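Local atomic coordinates of sterol regulatory element-binding protein cleavage-activating protein (Schizosaccharomyces pombe, PDB entry 4YHC), a protein that escorts the membrane-bound transcription factor precursor sre1 for its proteolytic processing when sterol or oxygen levels are low, this chain being the escort's WD40 domain. Residues T267-S273 with S286-T292; K298-Y304 with Q343-V349; E354-D360 with P440-D446. The protein carries 9 engineered substitutions. All coordinates share one frame. Numbering follows the deposited sequence.

Contact 1 (T267-S273 with S286-T292)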
loop_
_atom_site.group_PDB
_atom_site.type_symbol
_atom_site.label_atom_id
_atom_site.label_comp_id
_atom_site.label_asym_id
_atom_site.label_seq_id
_atom_site.Cartn_x
_atom_site.Cartn_y
_atom_site.Cartn_z
ATOM N N THR A 267 2.705 3.315 -11.488
ATOM C CA THR A 267 3.168 4.240 -10.451
ATOM C C THR A 267 2.067 4.934 -9.668
ATOM O O THR A 267 2.388 5.844 -8.926
ATOM C CB THR A 267 4.054 5.329 -11.059
ATOM O OG1 THR A 267 3.245 6.126 -11.980
ATOM C CG2 THR A 267 5.236 4.639 -11.851
ATOM N N PHE A 268 0.822 4.512 -9.855
ATOM C CA PHE A 268 -0.347 5.161 -9.358
ATOM C C PHE A 268 -0.853 4.562 -8.013
ATOM O O PHE A 268 -0.998 3.359 -7.890
ATOM C CB PHE A 268 -1.444 5.032 -10.416
ATOM C CG PHE A 268 -2.752 5.739 -10.073
ATOM C CD1 PHE A 268 -2.923 7.085 -10.302
ATOM C CD2 PHE A 268 -3.835 5.039 -9.611
ATOM C CE1 PHE A 268 -4.116 7.725 -10.038
ATOM C CE2 PHE A 268 -5.027 5.660 -9.284
ATOM C CZ PHE A 268 -5.177 7.014 -9.497
ATOM N N SER A 269 -1.170 5.396 -7.048
ATOM C CA SER A 269 -1.871 4.914 -5.860
ATOM C C SER A 269 -2.882 5.950 -5.399
ATOM O O SER A 269 -2.895 7.122 -5.902
ATOM C CB SER A 269 -0.887 4.514 -4.758
ATOM O OG SER A 269 -0.170 5.623 -4.394
ATOM N N VAL A 270 -3.753 5.515 -4.472
ATOM C CA VAL A 270 -4.834 6.369 -3.987
ATOM C C VAL A 270 -4.912 6.306 -2.503
ATOM O O VAL A 270 -4.791 5.246 -1.949
ATOM C CB VAL A 270 -6.198 5.939 -4.547
ATOM C CG1 VAL A 270 -7.365 6.860 -4.073
ATOM C CG2 VAL A 270 -6.121 5.849 -6.040
ATOM N N GLY A 271 -5.151 7.400 -1.847
ATOM C CA GLY A 271 -5.605 7.286 -0.421
ATOM C C GLY A 271 -6.854 8.135 -0.243
ATOM O O GLY A 271 -7.018 9.144 -0.956
ATOM N N VAL A 272 -7.743 7.727 0.653
ATOM C CA VAL A 272 -8.920 8.510 1.027
ATOM C C VAL A 272 -8.996 8.702 2.567
ATOM O O VAL A 272 -8.495 7.869 3.375
ATOM C CB VAL A 272 -10.219 7.896 0.471
ATOM C CG1 VAL A 272 -10.219 7.793 -1.059
ATOM C CG2 VAL A 272 -10.425 6.507 1.050
ATOM N N SER A 273 -9.570 9.827 2.983
ATOM C CA SER A 273 -9.572 10.220 4.366
ATOM C C SER A 273 -10.913 10.108 5.057
ATOM O O SER A 273 -11.960 10.248 4.443
ATOM C CB SER A 273 -8.977 11.605 4.547
ATOM O OG SER A 273 -9.899 12.617 4.154
ATOM N N SER A 286 -11.918 13.399 1.697
ATOM C CA SER A 286 -10.913 13.792 0.637
ATOM C C SER A 286 -10.391 12.607 -0.106
ATOM O O SER A 286 -10.526 11.471 0.396
ATOM C CB SER A 286 -9.734 14.598 1.144
ATOM O OG SER A 286 -8.879 13.887 2.030
ATOM N N ILE A 287 -9.869 12.841 -1.322
ATOM C CA ILE A 287 -9.251 11.772 -2.103
ATOM C C ILE A 287 -7.915 12.324 -2.542
ATOM O O ILE A 287 -7.851 13.492 -3.002
ATOM C CB ILE A 287 -10.069 11.460 -3.356
ATOM C CG1 ILE A 287 -11.529 11.277 -3.022
ATOM C CG2 ILE A 287 -9.504 10.237 -4.097
ATOM C CD1 ILE A 287 -12.419 11.084 -4.249
ATOM N N SER A 288 -6.883 11.489 -2.519
ATOM C CA SER A 288 -5.518 11.883 -2.940
ATOM C C SER A 288 -5.006 10.830 -3.866
ATOM O O SER A 288 -5.159 9.582 -3.596
ATOM C CB SER A 288 -4.559 11.943 -1.792
ATOM O OG SER A 288 -4.890 12.891 -0.819
ATOM N N PHE A 289 -4.370 11.299 -4.947
ATOM C CA PHE A 289 -3.701 10.414 -5.930
ATOM C C PHE A 289 -2.217 10.722 -5.875
ATOM O O PHE A 289 -1.843 11.904 -5.714
ATOM C CB PHE A 289 -4.126 10.661 -7.386
ATOM C CG PHE A 289 -5.556 10.475 -7.674
ATOM C CD1 PHE A 289 -6.298 9.455 -7.067
ATOM C CD2 PHE A 289 -6.193 11.256 -8.589
ATOM C CE1 PHE A 289 -7.646 9.263 -7.349
ATOM C CE2 PHE A 289 -7.536 11.055 -8.880
ATOM C CZ PHE A 289 -8.280 10.074 -8.209
ATOM N N CYS A 290 -1.404 9.700 -6.074
ATOM C CA CYS A 290 0.028 9.813 -6.233
ATOM C C CYS A 290 0.383 9.091 -7.491
ATOM O O CYS A 290 -0.058 7.988 -7.726
ATOM C CB CYS A 290 0.787 9.149 -5.060
ATOM S SG CYS A 290 2.588 9.240 -5.223
ATOM N N PHE A 291 1.228 9.705 -8.294
ATOM C CA PHE A 291 1.729 9.074 -9.553
ATOM C C PHE A 291 3.021 9.748 -10.053
ATOM O O PHE A 291 3.419 10.797 -9.540
ATOM C CB PHE A 291 0.627 9.046 -10.625
ATOM C CG PHE A 291 0.201 10.398 -11.064
ATOM C CD1 PHE A 291 -0.822 11.071 -10.439
ATOM C CD2 PHE A 291 0.873 11.017 -12.115
ATOM C CE1 PHE A 291 -1.214 12.322 -10.886
ATOM C CE2 PHE A 291 0.510 12.258 -12.551
ATOM C CZ PHE A 291 -0.526 12.926 -11.938
ATOM N N THR A 292 3.693 9.065 -10.969
ATOM C CA THR A 292 4.802 9.624 -11.732
ATOM C C THR A 292 4.322 10.029 -13.081
ATOM O O THR A 292 3.648 9.298 -13.795
ATOM C CB THR A 292 5.936 8.617 -11.845
ATOM O OG1 THR A 292 6.333 8.292 -10.509
ATOM C CG2 THR A 292 7.181 9.201 -12.609
HETATM O O HOH W 1 4.736 7.470 -8.186
#
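Strands 269-278 and 281-292 form an antiparallel beta hairpin in one blade of the WD40 beta-propeller, the segments being its arms away from the turn. Backbone bonds set the register: Ser269 N donates to Cys290 O (2.9 Å) and Cys290 N to Ser269 O (3.0 Å), then Gly271 N to Ser288 O and Ser288 N to Gly271 O (both 2.8 Å). At the non-hydrogen-bonded positions between them come CA-H...O contacts, such as Val270 CA to Ser288 O (3.3 Å). Val270, Val272, Ile287 and Phe289 share an apolar face, where Ile287 CG2 lies 4.0 Å from both Val270 CG1 and Val272 CG1. Phe268, just before the strand, brings CZ to 3.6 Å from Phe289 CD1, over one face of that ring. Phe258 meets Phe289 edge-to-face, and Phe268 touches Tyr228 of strand 226-230, so this face packs against the preceding blade. On the other face Met357 lies against Ser269, Ser288 and Cys290, and Ser288 OG bonds to Gly361 O. Thr292 N donates to Thr267 OG1 (3.1 Å), which also bonds to Lys264 O, and a water joins Thr267 O to Thr292 OG1; at the other end Ser273 OG and Ser286 OG are hydrogen-bonded at 2.7 Å.

Contact 2 (K298-Y304 with Q343-V349)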
loop_
_atom_site.group_PDB
_atom_site.type_symbol
_atom_site.label_atom_id
_atom_site.label_comp_id
_atom_site.label_asym_id
_atom_site.label_seq_id
_atom_site.Cartn_x
_atom_site.Cartn_y
_atom_site.Cartn_z
ATOM N N LYS A 298 8.339 13.415 -13.036
ATOM C CA LYS A 298 8.246 13.964 -11.672
ATOM C C LYS A 298 7.155 13.207 -10.881
ATOM O O LYS A 298 6.160 12.798 -11.421
ATOM C CB LYS A 298 7.877 15.440 -11.665
ATOM C CG LYS A 298 8.910 16.347 -12.323
ATOM C CD LYS A 298 10.120 16.549 -11.452
ATOM C CE LYS A 298 11.009 17.681 -11.975
ATOM N NZ LYS A 298 12.004 17.089 -12.898
ATOM N N VAL A 299 7.329 13.105 -9.573
ATOM C CA VAL A 299 6.240 12.552 -8.708
ATOM C C VAL A 299 5.266 13.677 -8.339
ATOM O O VAL A 299 5.627 14.728 -7.870
ATOM C CB VAL A 299 6.817 11.806 -7.496
ATOM C CG1 VAL A 299 5.693 11.235 -6.538
ATOM C CG2 VAL A 299 7.749 10.701 -7.982
ATOM N N LEU A 300 4.007 13.409 -8.559
ATOM C CA LEU A 300 2.941 14.337 -8.285
ATOM C C LEU A 300 1.859 13.791 -7.307
ATOM O O LEU A 300 1.550 12.634 -7.300
ATOM C CB LEU A 300 2.269 14.755 -9.578
ATOM C CG LEU A 300 2.785 15.766 -10.599
ATOM C CD1 LEU A 300 2.608 17.161 -10.099
ATOM C CD2 LEU A 300 4.218 15.540 -10.930
ATOM N N TYR A 301 1.298 14.700 -6.537
ATOM C CA TYR A 301 0.208 14.421 -5.575
ATOM C C TYR A 301 -0.941 15.344 -5.872
ATOM O O TYR A 301 -0.776 16.560 -5.915
ATOM C CB TYR A 301 0.686 14.604 -4.146
ATOM C CG TYR A 301 1.775 13.644 -3.775
ATOM C CD1 TYR A 301 3.108 13.921 -4.069
ATOM C CD2 TYR A 301 1.459 12.458 -3.094
ATOM C CE1 TYR A 301 4.118 13.036 -3.721
ATOM C CE2 TYR A 301 2.444 11.569 -2.753
ATOM C CZ TYR A 301 3.783 11.867 -3.040
ATOM O OH TYR A 301 4.707 10.941 -2.746
ATOM N N TYR A 302 -2.075 14.753 -6.247
ATOM C CA TYR A 302 -3.286 15.494 -6.454
ATOM C C TYR A 302 -4.200 15.195 -5.275
ATOM O O TYR A 302 -4.422 13.989 -4.934
ATOM C CB TYR A 302 -3.958 15.036 -7.731
ATOM C CG TYR A 302 -3.435 15.620 -9.006
ATOM C CD1 TYR A 302 -2.094 15.573 -9.317
ATOM C CD2 TYR A 302 -4.308 16.171 -9.935
ATOM C CE1 TYR A 302 -1.614 16.069 -10.520
ATOM C CE2 TYR A 302 -3.841 16.701 -11.143
ATOM C CZ TYR A 302 -2.494 16.636 -11.416
ATOM O OH TYR A 302 -2.076 17.074 -12.598
ATOM N N TYR A 303 -4.642 16.247 -4.639
ATOM C CA TYR A 303 -5.527 16.213 -3.480
ATOM C C TYR A 303 -6.851 16.897 -3.828
ATOM O O TYR A 303 -6.879 18.089 -4.306
ATOM C CB TYR A 303 -4.858 16.938 -2.308
ATOM C CG TYR A 303 -5.752 17.107 -1.108
ATOM C CD1 TYR A 303 -5.924 16.054 -0.171
ATOM C CD2 TYR A 303 -6.420 18.301 -0.877
ATOM C CE1 TYR A 303 -6.756 16.213 0.944
ATOM C CE2 TYR A 303 -7.228 18.481 0.230
ATOM C CZ TYR A 303 -7.370 17.427 1.146
ATOM O OH TYR A 303 -8.201 17.601 2.215
ATOM N N TYR A 304 -7.945 16.174 -3.613
ATOM C CA TYR A 304 -9.284 16.687 -3.871
ATOM C C TYR A 304 -10.085 16.777 -2.579
ATOM O O TYR A 304 -10.185 15.802 -1.839
ATOM C CB TYR A 304 -10.037 15.779 -4.845
ATOM C CG TYR A 304 -9.321 15.481 -6.138
ATOM C CD1 TYR A 304 -8.465 14.397 -6.244
ATOM C CD2 TYR A 304 -9.515 16.273 -7.260
ATOM C CE1 TYR A 304 -7.814 14.116 -7.427
ATOM C CE2 TYR A 304 -8.868 15.999 -8.448
ATOM C CZ TYR A 304 -8.019 14.919 -8.525
ATOM O OH TYR A 304 -7.372 14.638 -9.702
ATOM N N GLN A 343 -12.341 20.652 -5.147
ATOM C CA GLN A 343 -11.138 21.466 -5.405
ATOM C C GLN A 343 -9.866 20.587 -5.465
ATOM O O GLN A 343 -9.679 19.730 -4.650
ATOM C CB GLN A 343 -10.990 22.514 -4.304
ATOM C CG GLN A 343 -12.333 22.963 -3.748
ATOM C CD GLN A 343 -12.389 24.443 -3.457
ATOM O OE1 GLN A 343 -12.830 25.227 -4.295
ATOM N NE2 GLN A 343 -11.934 24.837 -2.275
ATOM N N GLU A 344 -8.999 20.855 -6.418
ATOM C CA GLU A 344 -7.855 20.053 -6.753
ATOM C C GLU A 344 -6.605 20.851 -6.446
ATOM O O GLU A 344 -6.481 21.994 -6.869
ATOM C CB GLU A 344 -7.879 19.711 -8.212
ATOM C CG GLU A 344 -6.518 19.618 -8.878
ATOM C CD GLU A 344 -6.624 19.592 -10.398
ATOM O OE1 GLU A 344 -5.927 20.384 -11.108
ATOM O OE2 GLU A 344 -7.411 18.765 -10.892
ATOM N N ASN A 345 -5.722 20.263 -5.652
ATOM C CA ASN A 345 -4.502 20.899 -5.223
ATOM C C ASN A 345 -3.378 19.925 -5.607
ATOM O O ASN A 345 -3.522 18.736 -5.381
ATOM C CB ASN A 345 -4.540 21.143 -3.731
ATOM C CG ASN A 345 -5.502 22.272 -3.350
ATOM O OD1 ASN A 345 -5.300 23.442 -3.731
ATOM N ND2 ASN A 345 -6.550 21.935 -2.591
ATOM N N ILE A 346 -2.308 20.439 -6.198
ATOM C CA ILE A 346 -1.287 19.645 -6.807
ATOM C C ILE A 346 0.033 19.985 -6.153
ATOM O O ILE A 346 0.399 21.136 -5.987
ATOM C CB ILE A 346 -1.197 19.953 -8.314
ATOM C CG1 ILE A 346 -2.505 19.659 -8.986
ATOM C CG2 ILE A 346 -0.103 19.165 -9.018
ATOM C CD1 ILE A 346 -2.523 20.107 -10.443
ATOM N N HIS A 347 0.765 18.970 -5.767
ATOM C CA HIS A 347 2.061 19.176 -5.170
ATOM C C HIS A 347 3.015 18.300 -5.967
ATOM O O HIS A 347 2.831 17.049 -6.040
ATOM C CB HIS A 347 2.010 18.727 -3.707
ATOM C CG HIS A 347 3.288 18.920 -2.961
ATOM N ND1 HIS A 347 3.729 20.155 -2.541
ATOM C CD2 HIS A 347 4.269 18.044 -2.633
ATOM C CE1 HIS A 347 4.920 20.033 -1.975
ATOM N NE2 HIS A 347 5.265 18.764 -2.022
ATOM N N GLU A 348 4.050 18.936 -6.517
ATOM C CA GLU A 348 5.057 18.260 -7.298
ATOM C C GLU A 348 6.309 18.144 -6.479
ATOM O O GLU A 348 6.698 19.095 -5.870
ATOM C CB GLU A 348 5.363 19.101 -8.560
ATOM C CG GLU A 348 6.554 18.595 -9.383
ATOM C CD GLU A 348 6.601 19.338 -10.770
ATOM O OE1 GLU A 348 6.915 18.758 -11.795
ATOM O OE2 GLU A 348 6.210 20.499 -10.865
ATOM N N VAL A 349 6.947 16.995 -6.484
ATOM C CA VAL A 349 8.146 16.776 -5.713
ATOM C C VAL A 349 9.416 16.774 -6.618
ATOM O O VAL A 349 9.439 16.104 -7.675
ATOM C CB VAL A 349 8.079 15.365 -5.024
ATOM C CG1 VAL A 349 9.381 15.054 -4.320
ATOM C CG2 VAL A 349 6.907 15.285 -4.090
HETATM O O HOH W 2 9.901 13.761 -8.420
HETATM O O HOH W 3 -8.156 16.199 -11.729
#
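From Gln343, whose O receives a CA-H...O contact from Tyr304 CA (3.2 Å), the segment runs antiparallel to strand 299-304 and bonds to it at every second residue. Glu344 lays its CB 3.8 Å from Tyr304 CE2, and a water joins its OE2 to Tyr304 OH. Asn345 makes a hydrogen-bonded pair with Tyr303, N to O and O to N both at 2.8 Å, and its ND2 lies near the edge of the Tyr303 ring. Ile346 points to the same face as Tyr302, placing CG1 3.8 Å from the ring centroid almost on the ring normal, a CH-pi contact; its CG2 also meets Leu300 CD1 at 3.5 Å. His347 pairs with Tyr301, whose N donates to His347 O (2.8 Å) while His347 N donates to Tyr301 O (2.9 Å), and its imidazole stacks on Tyr415. Glu348 packs its CB 3.7 Å from Leu300 CD1. Val349 N donates to Val299 O (3.0 Å), a water ties Val349 O to Val299 N, and Val349 CG2 touches Tyr301 CE1 at the ring edge (3.6 Å). Strand 299-304 is bonded to strand 281-292 as well, so strand 344-349 adds a partly exposed border after a 39-residue excursion. This is the antiparallel, outward-facing edge of a WD40 propeller blade.

Contact 3 (E354-D360 with P440-D446). Engineered in segment 354-360: Ser355 (natural residue Cys).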
loop_
_atom_site.group_PDB
_atom_site.type_symbol
_atom_site.label_atom_id
_atom_site.label_comp_id
_atom_site.label_asym_id
_atom_site.label_seq_id
_atom_site.Cartn_x
_atom_site.Cartn_y
_atom_site.Cartn_z
ATOM N N GLU A 354 12.989 11.250 -1.961
ATOM C CA GLU A 354 12.111 10.146 -1.937
ATOM C C GLU A 354 10.892 10.630 -1.149
ATOM O O GLU A 354 11.026 11.053 0.014
ATOM C CB GLU A 354 12.764 8.965 -1.240
ATOM C CG GLU A 354 11.913 7.740 -1.003
ATOM C CD GLU A 354 11.442 6.976 -2.264
ATOM O OE1 GLU A 354 11.818 7.370 -3.422
ATOM O OE2 GLU A 354 10.658 5.984 -2.082
ATOM N N SER A 355 9.700 10.449 -1.695
ATOM C CA SER A 355 8.494 10.853 -0.996
ATOM C C SER A 355 7.421 9.791 -0.994
ATOM O O SER A 355 7.399 8.941 -1.862
ATOM C CB SER A 355 7.928 12.099 -1.646
ATOM O OG SER A 355 7.323 11.840 -2.867
ATOM N N VAL A 356 6.469 9.908 -0.076
ATOM C CA VAL A 356 5.413 8.964 0.042
ATOM C C VAL A 356 4.283 9.582 0.879
ATOM O O VAL A 356 4.518 10.315 1.836
ATOM C CB VAL A 356 5.904 7.654 0.644
ATOM C CG1 VAL A 356 6.704 7.865 1.947
ATOM C CG2 VAL A 356 4.783 6.638 0.877
ATOM N N MET A 357 3.054 9.329 0.487
ATOM C CA MET A 357 1.908 9.820 1.281
ATOM C C MET A 357 1.420 8.826 2.328
ATOM O O MET A 357 1.553 7.605 2.171
ATOM C CB MET A 357 0.771 10.274 0.400
ATOM C CG MET A 357 0.032 9.210 -0.373
ATOM S SD MET A 357 -1.201 10.001 -1.474
ATOM C CE MET A 357 -1.899 8.596 -2.189
ATOM N N SER A 358 0.839 9.358 3.360
ATOM C CA SER A 358 0.209 8.550 4.375
ATOM C C SER A 358 -0.957 7.742 3.836
ATOM O O SER A 358 -1.468 8.019 2.728
ATOM C CB SER A 358 -0.241 9.444 5.517
ATOM O OG SER A 358 -1.232 10.328 5.078
ATOM N N SER A 359 -1.418 6.737 4.617
ATOM C CA SER A 359 -2.388 5.802 4.035
ATOM C C SER A 359 -3.745 6.431 3.715
ATOM O O SER A 359 -4.491 5.914 2.862
ATOM C CB SER A 359 -2.583 4.603 4.992
ATOM O OG SER A 359 -2.893 5.125 6.260
ATOM N N ASP A 360 -4.099 7.538 4.369
ATOM C CA ASP A 360 -5.317 8.267 3.986
ATOM C C ASP A 360 -5.097 9.444 2.986
ATOM O O ASP A 360 -6.020 10.123 2.670
ATOM C CB ASP A 360 -6.118 8.776 5.191
ATOM C CG ASP A 360 -5.377 9.759 5.986
ATOM O OD1 ASP A 360 -4.240 10.092 5.570
ATOM O OD2 ASP A 360 -5.913 10.248 6.997
ATOM N N PRO A 440 13.047 2.239 -1.128
ATOM C CA PRO A 440 11.683 2.521 -1.400
ATOM C C PRO A 440 10.932 2.997 -0.130
ATOM O O PRO A 440 11.531 3.187 0.935
ATOM C CB PRO A 440 11.191 1.162 -1.977
ATOM C CG PRO A 440 11.897 0.176 -1.101
ATOM C CD PRO A 440 13.297 0.785 -1.056
ATOM N N SER A 441 9.637 3.242 -0.247
ATOM C CA SER A 441 8.938 3.821 0.874
ATOM C C SER A 441 7.527 3.366 0.912
ATOM O O SER A 441 7.019 2.950 -0.104
ATOM C CB SER A 441 9.094 5.352 0.868
ATOM O OG SER A 441 8.519 5.867 -0.312
ATOM N N LEU A 442 6.922 3.336 2.098
ATOM C CA LEU A 442 5.560 2.809 2.275
ATOM C C LEU A 442 4.829 3.488 3.450
ATOM O O LEU A 442 5.431 3.761 4.508
ATOM C CB LEU A 442 5.684 1.318 2.510
ATOM C CG LEU A 442 4.505 0.429 2.320
ATOM C CD1 LEU A 442 4.036 0.373 0.880
ATOM C CD2 LEU A 442 4.897 -0.947 2.831
ATOM N N ALA A 443 3.547 3.756 3.276
ATOM C CA ALA A 443 2.758 4.278 4.355
ATOM C C ALA A 443 2.607 3.204 5.418
ATOM O O ALA A 443 2.359 2.035 5.070
ATOM C CB ALA A 443 1.373 4.698 3.868
ATOM N N VAL A 444 2.664 3.623 6.682
ATOM C CA VAL A 444 2.462 2.744 7.778
ATOM C C VAL A 444 1.274 3.069 8.668
ATOM O O VAL A 444 0.924 2.300 9.541
ATOM C CB VAL A 444 3.865 2.670 8.421
ATOM C CG1 VAL A 444 4.095 3.464 9.672
ATOM C CG2 VAL A 444 4.477 1.343 8.221
ATOM N N SER A 445 0.632 4.198 8.423
ATOM C CA SER A 445 -0.565 4.588 9.077
ATOM C C SER A 445 -1.045 5.880 8.371
ATOM O O SER A 445 -0.361 6.386 7.470
ATOM C CB SER A 445 -0.335 4.876 10.588
ATOM O OG SER A 445 0.173 6.195 10.888
ATOM N N ASP A 446 -2.200 6.379 8.803
ATOM C CA ASP A 446 -2.729 7.656 8.356
ATOM C C ASP A 446 -1.807 8.889 8.673
ATOM O O ASP A 446 -2.018 9.979 8.133
ATOM C CB ASP A 446 -4.081 7.861 8.960
ATOM C CG ASP A 446 -5.156 6.938 8.386
ATOM O OD1 ASP A 446 -4.952 6.293 7.332
ATOM O OD2 ASP A 446 -6.269 6.909 8.990
HETATM O O HOH W 4 -4.101 11.559 8.569
#
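Val356 lies over Ser441, its CB 3.3 Å from Ser441 OG, where two neighbouring blades of the WD40 beta-propeller face each other. Strand 354-357 ends the sheet containing 363-374, strand 441-445 ends the sheet containing 448-453, and their axes approach to 6.4 Å at 33°. No backbone beta bridge joins them, so side chains make most of the junction. Val356 also touches Val449 of the second sheet, and Ala443 CB packs 3.4 Å from Met357 O and 3.5 Å from Ser359 N. Ser441 OG donates to Glu354 OE2 (2.8 Å). The CA-to-CB bonds of Met357 and of Ser355, an engineered residue, point away from 440-446; Ser355 OG bonds to Tyr301 OH. Past the strand the chain turns, with Ser358 OG donating to Asp360 OD1 (3.1 Å), and Ser359 N donates to Ser445 O (3.1 Å) in a nearly straight bond. Ser445 OG, which bonds to Arg447 N, also hydrogen-bonds a citrate, probably from the crystallisation liquor. Asp360 OD2 and Asp446 OD2, of like charge, come within 3.9 Å; a water donates to Asp360 OD2 and to the backbone Asp446 O. The other carboxylate oxygen of Asp446, OD1, accepts from Ser359 OG at 2.6 Å.

Contacts 1 and 2 extend the same sheet: strands 281-292 and 299-304 are neighbours in it, joined by Phe289 N to Tyr302 O (2.7 Å) and Tyr304 N to Ile287 O (2.8 Å). Contact 1 is the buried inner part; contact 2, its centre about 18 Å from the chain centre, carries exposed Glu344, Ile346 and Glu348. The centre of contact 3 lies about 8 Å from the chain centre, yet it is only partly buried; it joins two other sheets mainly through side-chain hydrogen bonds and small-residue packing, with one backbone bond beyond the strand and no beta pairing. Met357 CE reaches Gly271 N at 3.5 Å, and Tyr301 OH is probably hydrogen-bonded to engineered Ser355 OG (2.8 Å), so strand 354-357 lies against the sheet of the other two.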